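Local coordinates for Di-haem cytochrome c peroxidase family protein (Burkholderia thailandensis E264, PDB 6NX0) that probably reduces peroxide as a diheme c-type peroxidase and displays an atypically stable bis-Fe(IV) state, at residues T62-G67 and P82-K87; L372-I377 and L457-Y462; T389-V394 and D449-L454. All blocks are in the same frame, centred on the assembly; numbering follows the deposited sequence.

Interaction 1 of 3, residues T62-G67 and P82-K87; sequences TVLLPG and PQVASK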
loop_
_atom_site.group_PDB
_atom_site.type_symbol
_atom_site.label_atom_id
_atom_site.label_comp_id
_atom_site.label_asym_id
_atom_site.label_seq_id
_atom_site.Cartn_x
_atom_site.Cartn_y
_atom_site.Cartn_z
ATOM N N THR A 62 -18.570 -15.643 4.686
ATOM C CA THR A 62 -17.725 -14.647 5.316
ATOM C C THR A 62 -17.907 -13.335 4.564
ATOM O O THR A 62 -18.209 -13.330 3.365
ATOM C CB THR A 62 -16.254 -15.126 5.325
ATOM O OG1 THR A 62 -15.506 -14.371 6.283
ATOM C CG2 THR A 62 -15.625 -15.022 3.959
ATOM N N VAL A 63 -17.753 -12.226 5.283
ATOM C CA VAL A 63 -17.854 -10.889 4.696
ATOM C C VAL A 63 -16.448 -10.305 4.612
ATOM O O VAL A 63 -15.806 -10.072 5.644
ATOM C CB VAL A 63 -18.775 -9.975 5.511
ATOM C CG1 VAL A 63 -18.837 -8.601 4.888
ATOM C CG2 VAL A 63 -20.188 -10.582 5.601
ATOM N N LEU A 64 -15.993 -10.052 3.385
ATOM C CA LEU A 64 -14.609 -9.633 3.152
ATOM C C LEU A 64 -14.425 -8.122 3.028
ATOM O O LEU A 64 -13.305 -7.639 3.222
ATOM C CB LEU A 64 -14.066 -10.302 1.894
ATOM C CG LEU A 64 -13.968 -11.829 1.973
ATOM C CD1 LEU A 64 -13.536 -12.396 0.640
ATOM C CD2 LEU A 64 -13.024 -12.258 3.099
ATOM N N LEU A 65 -15.474 -7.377 2.683
ATOM C CA LEU A 65 -15.503 -5.917 2.657
ATOM C C LEU A 65 -16.741 -5.410 3.381
ATOM O O LEU A 65 -17.778 -6.080 3.368
ATOM C CB LEU A 65 -15.526 -5.377 1.224
ATOM C CG LEU A 65 -14.202 -5.415 0.458
ATOM C CD1 LEU A 65 -14.399 -5.036 -1.001
ATOM C CD2 LEU A 65 -13.193 -4.509 1.126
ATOM N N PRO A 66 -16.669 -4.227 3.991
ATOM C CA PRO A 66 -17.811 -3.710 4.757
ATOM C C PRO A 66 -19.084 -3.676 3.925
ATOM O O PRO A 66 -19.087 -3.229 2.776
ATOM C CB PRO A 66 -17.359 -2.301 5.154
ATOM C CG PRO A 66 -15.867 -2.367 5.129
ATOM C CD PRO A 66 -15.522 -3.302 4.033
ATOM N N GLY A 67 -20.165 -4.180 4.512
ATOM C CA GLY A 67 -21.459 -4.199 3.872
ATOM C C GLY A 67 -21.574 -5.066 2.646
ATOM O O GLY A 67 -22.644 -5.078 2.031
ATOM N N PRO A 82 -10.139 -17.712 5.158
ATOM C CA PRO A 82 -11.147 -18.361 4.316
ATOM C C PRO A 82 -10.727 -18.420 2.858
ATOM O O PRO A 82 -10.158 -17.472 2.305
ATOM C CB PRO A 82 -12.387 -17.474 4.506
ATOM C CG PRO A 82 -11.863 -16.139 4.848
ATOM C CD PRO A 82 -10.568 -16.374 5.605
ATOM N N GLN A 83 -10.997 -19.558 2.231
ATOM C CA GLN A 83 -10.979 -19.660 0.788
ATOM C C GLN A 83 -12.408 -19.462 0.300
ATOM O O GLN A 83 -13.341 -20.049 0.859
ATOM C CB GLN A 83 -10.437 -21.006 0.308
ATOM C CG GLN A 83 -10.398 -21.113 -1.205
ATOM C CD GLN A 83 -9.865 -22.436 -1.697
ATOM O OE1 GLN A 83 -9.296 -23.214 -0.923
ATOM N NE2 GLN A 83 -10.043 -22.703 -2.987
ATOM N N VAL A 84 -12.583 -18.609 -0.702
ATOM C CA VAL A 84 -13.920 -18.264 -1.163
ATOM C C VAL A 84 -14.096 -18.712 -2.602
ATOM O O VAL A 84 -13.137 -18.923 -3.355
ATOM C CB VAL A 84 -14.220 -16.759 -1.031
ATOM C CG1 VAL A 84 -14.296 -16.368 0.429
ATOM C CG2 VAL A 84 -13.164 -15.947 -1.767
ATOM N N ALA A 85 -15.372 -18.819 -2.994
ATOM C CA ALA A 85 -15.739 -19.365 -4.293
ATOM C C ALA A 85 -15.706 -18.347 -5.429
ATOM O O ALA A 85 -15.624 -18.751 -6.593
ATOM C CB ALA A 85 -17.139 -19.975 -4.205
ATOM N N SER A 86 -15.775 -17.049 -5.137
ATOM C CA SER A 86 -15.829 -16.038 -6.185
ATOM C C SER A 86 -14.915 -14.870 -5.839
ATOM O O SER A 86 -14.570 -14.650 -4.674
ATOM C CB SER A 86 -17.260 -15.539 -6.391
ATOM O OG SER A 86 -17.805 -15.125 -5.156
ATOM N N LYS A 87 -14.530 -14.125 -6.881
ATOM C CA LYS A 87 -13.679 -12.953 -6.722
ATOM C C LYS A 87 -14.403 -11.888 -5.919
ATOM O O LYS A 87 -15.590 -11.627 -6.141
ATOM C CB LYS A 87 -13.299 -12.356 -8.082
ATOM C CG LYS A 87 -12.072 -12.927 -8.747
ATOM C CD LYS A 87 -11.508 -11.952 -9.790
#
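The puckered pyrrolidine ring of P82 is met at CG and CB by the methyl CG2 of T62, which lies 4.0 Å from P82 CG and almost as near to P82 CB. L64 approaches the same ring more loosely, its CD2 standing 4.4 Å from P82 CG. The threonine and proline side chains cross at about a right angle, as do those of T62 and V84, and T62 CG2 also lies 4.0 Å from V84 CG1. A first torsion of -162° sets T62 OG1 anti to the backbone N, where it is hydrogen-bonded to R171, and leaves the methyl between N and the carbonyl carbon, facing P82 and V84. L64 and V84 instead reach toward each other tip to tip, with L64 CD1 4.0 Å from V84 CG1. The valine methyl CG1 thus touches both T62 and L64.

These residues join the two outer strands of a three-stranded antiparallel sheet, 61-62 and 81-84, and the loop that follows the first of them. T62 also touches V73 of the central strand 71-77, while L64 and V84 both pack on H173 of strand 173-175. Built of aliphatic groups at 4.0 Å or more and burying 150 Å² in all, the contact is weak, non-directional van der Waals packing; the polar bond of T62 OG1 runs to R171, outside the two segments.

Interaction 2 of 3, residues L372-I377 and L457-Y462; sequences LRNVAI and LTDARY. With HEC (heme c), chain C.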
loop_
_atom_site.group_PDB
_atom_site.type_symbol
_atom_site.label_atom_id
_atom_site.label_comp_id
_atom_site.label_asym_id
_atom_site.label_seq_id
_atom_site.Cartn_x
_atom_site.Cartn_y
_atom_site.Cartn_z
ATOM N N LEU A 372 -2.337 2.196 -7.757
ATOM C CA LEU A 372 -1.509 3.231 -8.366
ATOM C C LEU A 372 -2.158 4.612 -8.363
ATOM O O LEU A 372 -1.574 5.554 -8.919
ATOM C CB LEU A 372 -1.144 2.822 -9.808
ATOM C CG LEU A 372 -0.373 1.496 -9.901
ATOM C CD1 LEU A 372 0.012 1.193 -11.343
ATOM C CD2 LEU A 372 0.862 1.535 -9.025
ATOM N N ARG A 373 -3.344 4.771 -7.778
ATOM C CA ARG A 373 -3.913 6.111 -7.695
ATOM C C ARG A 373 -3.005 6.992 -6.851
ATOM O O ARG A 373 -2.508 6.579 -5.803
ATOM C CB ARG A 373 -5.323 6.074 -7.119
ATOM C CG ARG A 373 -6.305 5.432 -8.113
ATOM C CD ARG A 373 -7.647 5.142 -7.526
ATOM N NE ARG A 373 -8.652 4.811 -8.548
ATOM C CZ ARG A 373 -9.347 5.710 -9.229
ATOM N NH1 ARG A 373 -9.118 7.009 -9.046
ATOM N NH2 ARG A 373 -10.241 5.319 -10.126
ATOM N N ASN A 374 -2.784 8.212 -7.340
ATOM C CA ASN A 374 -1.905 9.224 -6.749
ATOM C C ASN A 374 -0.447 8.810 -6.703
ATOM O O ASN A 374 0.351 9.446 -6.000
ATOM C CB ASN A 374 -2.401 9.647 -5.371
ATOM C CG ASN A 374 -3.742 10.293 -5.466
ATOM O OD1 ASN A 374 -3.854 11.397 -6.035
ATOM N ND2 ASN A 374 -4.767 9.630 -4.957
ATOM N N VAL A 375 -0.047 7.816 -7.502
ATOM C CA VAL A 375 1.352 7.375 -7.476
ATOM C C VAL A 375 2.298 8.501 -7.859
ATOM O O VAL A 375 3.414 8.592 -7.334
ATOM C CB VAL A 375 1.531 6.124 -8.369
ATOM C CG1 VAL A 375 1.341 6.454 -9.841
ATOM C CG2 VAL A 375 2.895 5.445 -8.092
ATOM N N ALA A 376 1.863 9.411 -8.741
ATOM C CA ALA A 376 2.792 10.388 -9.301
ATOM C C ALA A 376 3.166 11.517 -8.339
ATOM O O ALA A 376 4.004 12.351 -8.698
ATOM C CB ALA A 376 2.188 10.975 -10.577
ATOM N N ILE A 377 2.593 11.569 -7.131
ATOM C CA ILE A 377 2.949 12.579 -6.134
ATOM C C ILE A 377 3.810 12.009 -5.025
ATOM O O ILE A 377 4.197 12.756 -4.107
ATOM C CB ILE A 377 1.704 13.272 -5.537
ATOM C CG1 ILE A 377 0.887 12.333 -4.638
ATOM C CG2 ILE A 377 0.833 13.867 -6.633
ATOM C CD1 ILE A 377 -0.297 12.985 -3.977
ATOM N N LEU A 457 -3.944 9.537 -12.857
ATOM C CA LEU A 457 -4.590 8.921 -11.707
ATOM C C LEU A 457 -4.458 9.760 -10.436
ATOM O O LEU A 457 -4.816 9.296 -9.351
ATOM C CB LEU A 457 -4.002 7.529 -11.458
ATOM C CG LEU A 457 -3.848 6.624 -12.673
ATOM C CD1 LEU A 457 -3.332 5.254 -12.263
ATOM C CD2 LEU A 457 -5.171 6.496 -13.407
ATOM N N THR A 458 -3.948 10.974 -10.542
ATOM C CA THR A 458 -3.827 11.856 -9.390
ATOM C C THR A 458 -5.145 12.570 -9.104
ATOM O O THR A 458 -5.738 13.187 -9.995
ATOM C CB THR A 458 -2.726 12.868 -9.667
ATOM O OG1 THR A 458 -1.510 12.166 -9.944
ATOM C CG2 THR A 458 -2.536 13.806 -8.507
ATOM N N ASP A 459 -5.597 12.489 -7.855
ATOM C CA ASP A 459 -6.800 13.190 -7.447
ATOM C C ASP A 459 -6.599 14.693 -7.590
ATOM O O ASP A 459 -5.481 15.211 -7.501
ATOM C CB ASP A 459 -7.182 12.774 -6.026
ATOM C CG ASP A 459 -8.019 11.534 -6.015
ATOM O OD1 ASP A 459 -9.184 11.606 -6.454
ATOM O OD2 ASP A 459 -7.532 10.474 -5.600
ATOM N N ALA A 460 -7.709 15.395 -7.855
ATOM C CA ALA A 460 -7.645 16.791 -8.278
ATOM C C ALA A 460 -6.904 17.679 -7.283
ATOM O O ALA A 460 -6.187 18.609 -7.695
ATOM C CB ALA A 460 -9.060 17.321 -8.491
ATOM N N ARG A 461 -7.100 17.441 -5.982
ATOM C CA ARG A 461 -6.475 18.237 -4.923
ATOM C C ARG A 461 -4.957 18.261 -5.029
ATOM O O ARG A 461 -4.316 19.192 -4.522
ATOM C CB ARG A 461 -6.885 17.680 -3.541
ATOM C CG ARG A 461 -6.257 18.372 -2.341
ATOM C CD ARG A 461 -6.855 17.811 -1.061
ATOM N NE ARG A 461 -6.244 18.348 0.153
ATOM C CZ ARG A 461 -6.514 17.911 1.382
ATOM N NH1 ARG A 461 -7.368 16.913 1.563
ATOM N NH2 ARG A 461 -5.920 18.468 2.432
ATOM N N TYR A 462 -4.361 17.244 -5.645
ATOM C CA TYR A 462 -2.927 17.014 -5.513
ATOM C C TYR A 462 -2.139 17.164 -6.803
ATOM O O TYR A 462 -0.932 16.893 -6.793
ATOM C CB TYR A 462 -2.676 15.606 -4.954
ATOM C CG TYR A 462 -3.494 15.313 -3.727
ATOM C CD1 TYR A 462 -3.274 16.010 -2.547
ATOM C CD2 TYR A 462 -4.472 14.334 -3.739
ATOM C CE1 TYR A 462 -4.007 15.738 -1.410
ATOM C CE2 TYR A 462 -5.216 14.054 -2.599
ATOM C CZ TYR A 462 -4.976 14.766 -1.448
ATOM O OH TYR A 462 -5.715 14.476 -0.309
HETATM FE FE HEC C . 3.589 -2.953 -10.639
HETATM C CHA HEC C . 4.565 -1.748 -7.583
HETATM C CHB HEC C . 3.765 0.214 -11.956
HETATM C CHC HEC C . 3.268 -4.221 -13.811
HETATM C CHD HEC C . 3.035 -6.054 -9.326
HETATM N NA HEC C . 4.017 -1.115 -9.894
HETATM C C1A HEC C . 4.351 -0.845 -8.580
HETATM C C2A HEC C . 4.680 0.555 -8.508
HETATM C C3A HEC C . 4.360 1.109 -9.683
HETATM C C4A HEC C . 3.941 0.067 -10.587
HETATM C CMA HEC C . 4.606 2.549 -10.125
HETATM C CAA HEC C . 5.069 1.307 -7.215
HETATM C CBA HEC C . 3.840 1.829 -6.491
HETATM C CGA HEC C . 4.104 2.472 -5.150
HETATM O O1A HEC C . 3.073 2.753 -4.467
HETATM O O2A HEC C . 5.258 2.446 -4.637
HETATM N NB HEC C . 3.499 -2.181 -12.502
HETATM C C1B HEC C . 3.536 -0.821 -12.820
HETATM C C2B HEC C . 3.425 -0.689 -14.261
HETATM C C3B HEC C . 3.356 -1.905 -14.798
HETATM C C4B HEC C . 3.354 -2.858 -13.696
HETATM C CMB HEC C . 3.344 0.674 -14.996
HETATM C CAB HEC C . 3.353 -2.314 -16.293
HETATM C CBB HEC C . 4.636 -1.812 -16.994
HETATM N NC HEC C . 3.148 -4.763 -11.416
HETATM C C1C HEC C . 3.133 -5.086 -12.760
HETATM C C2C HEC C . 2.881 -6.496 -12.863
HETATM C C3C HEC C . 2.717 -6.990 -11.629
HETATM C C4C HEC C . 2.920 -5.916 -10.686
HETATM C CMC HEC C . 2.730 -7.194 -14.233
HETATM C CAC HEC C . 2.185 -8.381 -11.249
HETATM C CBC HEC C . 3.189 -9.438 -11.758
HETATM N ND HEC C . 3.719 -3.725 -8.782
HETATM C C1D HEC C . 3.453 -5.063 -8.473
HETATM C C2D HEC C . 3.882 -5.300 -7.126
HETATM C C3D HEC C . 4.433 -4.025 -6.616
HETATM C C4D HEC C . 4.254 -3.071 -7.676
HETATM C CMD HEC C . 3.809 -6.605 -6.339
HETATM C CAD HEC C . 5.056 -3.779 -5.235
HETATM C CBD HEC C . 6.516 -4.181 -5.303
HETATM C CGD HEC C . 7.288 -3.630 -4.131
HETATM O O1D HEC C . 6.740 -2.775 -3.394
HETATM O O2D HEC C . 8.516 -3.925 -4.051
HETATM O O HOH W 1 -7.162 8.795 -8.034
HETATM O O HOH W 2 -0.859 9.423 -10.083
#
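D459 OD2 is held by N374 ND2 at 3.0 Å, by the hydroxyl of Y165 and, weakly, by a water. The amide N-H lies nearly straight on the bond (164°) and uses the carboxylate's anti lone pair. The other end of the amide binds too: N374 OD1 accepts from D459 N at 2.7 Å, the donor tilted 30° from the carbonyl plane. Two bonds to one residue therefore fix the rotation of the amide, which a first torsion of -63° places with CG anti to the carbonyl carbon. N374 N adds a bond of 3.1 Å to L457 O, approaching from above the carbonyl plane. L457 O also accepts a hydrogen bond from the same water at 2.7 Å, which bridges it to R373 NH1; R373 itself pairs with D273.

Apolar contacts complete the interface. I377 CD1 packs 3.7 Å from Y462 CB, and L457 CD1 lies 4.1 Å from L372 CB. N374, with positive phi, occupies the third position of a type II beta turn from L372 to V375, a common place for asparagine. The turn borders a heme c pocket: L372 CD2 approaches porphyrin C3A to 3.6 Å, close to the axial ligand H305.

Interaction 3 of 3, residues T389-V394 and D449-L454; sequences TLRDAV and DLVAFL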
loop_
_atom_site.group_PDB
_atom_site.type_symbol
_atom_site.label_atom_id
_atom_site.label_comp_id
_atom_site.label_asym_id
_atom_site.label_seq_id
_atom_site.Cartn_x
_atom_site.Cartn_y
_atom_site.Cartn_z
ATOM N N THR A 389 12.075 8.321 -8.536
ATOM C CA THR A 389 11.260 8.877 -9.604
ATOM C C THR A 389 10.304 7.824 -10.122
ATOM O O THR A 389 10.644 6.642 -10.183
ATOM C CB THR A 389 12.069 9.384 -10.797
ATOM O OG1 THR A 389 12.646 8.273 -11.481
ATOM C CG2 THR A 389 13.178 10.356 -10.356
ATOM N N LEU A 390 9.112 8.275 -10.500
ATOM C CA LEU A 390 8.112 7.380 -11.053
ATOM C C LEU A 390 8.617 6.725 -12.329
ATOM O O LEU A 390 8.370 5.538 -12.567
ATOM C CB LEU A 390 6.823 8.146 -11.316
ATOM C CG LEU A 390 5.705 7.346 -11.997
ATOM C CD1 LEU A 390 5.340 6.094 -11.149
ATOM C CD2 LEU A 390 4.497 8.202 -12.254
ATOM N N ARG A 391 9.349 7.473 -13.164
ATOM C CA ARG A 391 9.813 6.877 -14.412
ATOM C C ARG A 391 10.739 5.694 -14.157
ATOM O O ARG A 391 10.682 4.700 -14.891
ATOM C CB ARG A 391 10.497 7.912 -15.303
ATOM C CG ARG A 391 10.686 7.347 -16.738
ATOM C CD ARG A 391 11.524 8.209 -17.640
ATOM N NE ARG A 391 11.496 7.665 -19.004
ATOM C CZ ARG A 391 12.255 6.652 -19.422
ATOM N NH1 ARG A 391 12.146 6.228 -20.684
ATOM N NH2 ARG A 391 13.120 6.062 -18.604
ATOM N N ASP A 392 11.580 5.761 -13.117
ATOM C CA ASP A 392 12.467 4.644 -12.814
ATOM C C ASP A 392 11.671 3.420 -12.386
ATOM O O ASP A 392 12.010 2.295 -12.762
ATOM C CB ASP A 392 13.477 5.023 -11.719
ATOM C CG ASP A 392 14.684 5.775 -12.251
ATOM O OD1 ASP A 392 14.800 5.976 -13.483
ATOM O OD2 ASP A 392 15.519 6.172 -11.418
ATOM N N ALA A 393 10.599 3.627 -11.615
ATOM C CA ALA A 393 9.742 2.516 -11.200
ATOM C C ALA A 393 9.133 1.813 -12.398
ATOM O O ALA A 393 9.029 0.581 -12.407
ATOM C CB ALA A 393 8.644 3.005 -10.268
ATOM N N VAL A 394 8.712 2.580 -13.411
ATOM C CA VAL A 394 8.134 1.988 -14.614
ATOM C C VAL A 394 9.219 1.332 -15.468
ATOM O O VAL A 394 9.054 0.206 -15.966
ATOM C CB VAL A 394 7.370 3.071 -15.398
ATOM C CG1 VAL A 394 6.864 2.531 -16.743
ATOM C CG2 VAL A 394 6.220 3.635 -14.577
ATOM N N ASP A 449 5.152 7.119 -22.204
ATOM C CA ASP A 449 3.704 7.143 -22.344
ATOM C C ASP A 449 3.003 6.506 -21.145
ATOM O O ASP A 449 1.964 7.004 -20.699
ATOM C CB ASP A 449 3.310 6.443 -23.641
ATOM C CG ASP A 449 3.738 7.213 -24.893
ATOM O OD1 ASP A 449 4.162 8.388 -24.778
ATOM O OD2 ASP A 449 3.648 6.622 -26.004
ATOM N N LEU A 450 3.571 5.416 -20.604
ATOM C CA LEU A 450 3.037 4.815 -19.386
ATOM C C LEU A 450 3.074 5.796 -18.220
ATOM O O LEU A 450 2.089 5.919 -17.480
ATOM C CB LEU A 450 3.814 3.551 -19.043
ATOM C CG LEU A 450 3.446 2.303 -19.861
ATOM C CD1 LEU A 450 4.521 1.224 -19.723
ATOM C CD2 LEU A 450 2.109 1.777 -19.452
ATOM N N VAL A 451 4.185 6.519 -18.057
ATOM C CA VAL A 451 4.241 7.563 -17.027
ATOM C C VAL A 451 3.148 8.604 -17.246
ATOM O O VAL A 451 2.451 8.999 -16.307
ATOM C CB VAL A 451 5.635 8.203 -17.000
ATOM C CG1 VAL A 451 5.654 9.445 -16.093
ATOM C CG2 VAL A 451 6.675 7.197 -16.584
ATOM N N ALA A 452 2.965 9.053 -18.492
ATOM C CA ALA A 452 1.900 10.014 -18.765
ATOM C C ALA A 452 0.539 9.474 -18.336
ATOM O O ALA A 452 -0.279 10.184 -17.743
ATOM C CB ALA A 452 1.883 10.370 -20.253
ATOM N N PHE A 453 0.274 8.188 -18.599
ATOM C CA PHE A 453 -0.988 7.633 -18.156
ATOM C C PHE A 453 -1.083 7.598 -16.632
ATOM O O PHE A 453 -2.115 7.953 -16.070
ATOM C CB PHE A 453 -1.176 6.239 -18.743
ATOM C CG PHE A 453 -2.323 5.531 -18.147
ATOM C CD1 PHE A 453 -3.607 6.000 -18.322
ATOM C CD2 PHE A 453 -2.125 4.399 -17.358
ATOM C CE1 PHE A 453 -4.679 5.364 -17.723
ATOM C CE2 PHE A 453 -3.189 3.756 -16.761
ATOM C CZ PHE A 453 -4.464 4.232 -16.931
ATOM N N LEU A 454 -0.022 7.171 -15.939
ATOM C CA LEU A 454 -0.109 7.099 -14.477
ATOM C C LEU A 454 -0.372 8.464 -13.863
ATOM O O LEU A 454 -0.992 8.563 -12.799
ATOM C CB LEU A 454 1.165 6.493 -13.904
ATOM C CG LEU A 454 1.365 5.010 -14.273
ATOM C CD1 LEU A 454 2.702 4.513 -13.701
ATOM C CD2 LEU A 454 0.183 4.161 -13.791
#
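Apolar contacts join V394 and L390 of helix 390-399 to L450, V451 and L454 of helix 444-455. With CG1 anti to the backbone N (chi1 174°), V394 rests that methyl 4.0 Å from L450 CB. Its other methyl, V394 CG2, meets both L454 and V451, lying 3.7 Å from L454 CD1 as the valine and leucine side chains slide past each other in opposite directions. L390 splits its branches likewise, with CD1 4.0 Å from L454 CD1 where the two leucines cross obliquely, and CD2 4.2 Å from V451 CG1. V451 presses its other methyl against the helix backbone, CG2 standing 3.8 Å from R391 CA, and also touches the aliphatic start of that arginine.

Charged contacts continue the same interface. R391 extends from CG to NE and forms salt bridges with D448 and D444, both on helix 444-455, so its chain combines apolar contact at the base with ionic contact at the tip.

A capping bond marks the start of one helix: T389, at the N-cap, accepts from D392 N through OG1 at 3.2 Å.

The short helical segments cross at 121° with axes 9.7 Å apart. Helix 444-455 also packs on helix 284-293, which precedes the heme-binding cysteines C301 and C304, while helix 390-399 carries the axial ligand Y397; such helix packing around a covalently bound heme is characteristic of the cytochrome c fold.

How the interactions relate
Interactions 2 and 3 form one continuous core beside a heme c. Their centres are 12 Å apart, and along the chain interaction 3 is nested within the loop that interaction 2 closes. L372 CD1 meets L454 CD2 at 3.9 Å, while V375 CG2 lies 4.0 Å from L390 CD1 and A376 CB packs on L390 CD2. L372, V375 and L390 all belong to the pocket of this heme, so the turn and helix 390-399 both contribute to it, with L454 packing against L372 and V375. The side chain of R373 is about 12 Å from the other heme. Interaction 1 stands apart, its centre 29 Å from that of interaction 2 and 33 Å from that of interaction 3, away from the annotated sites.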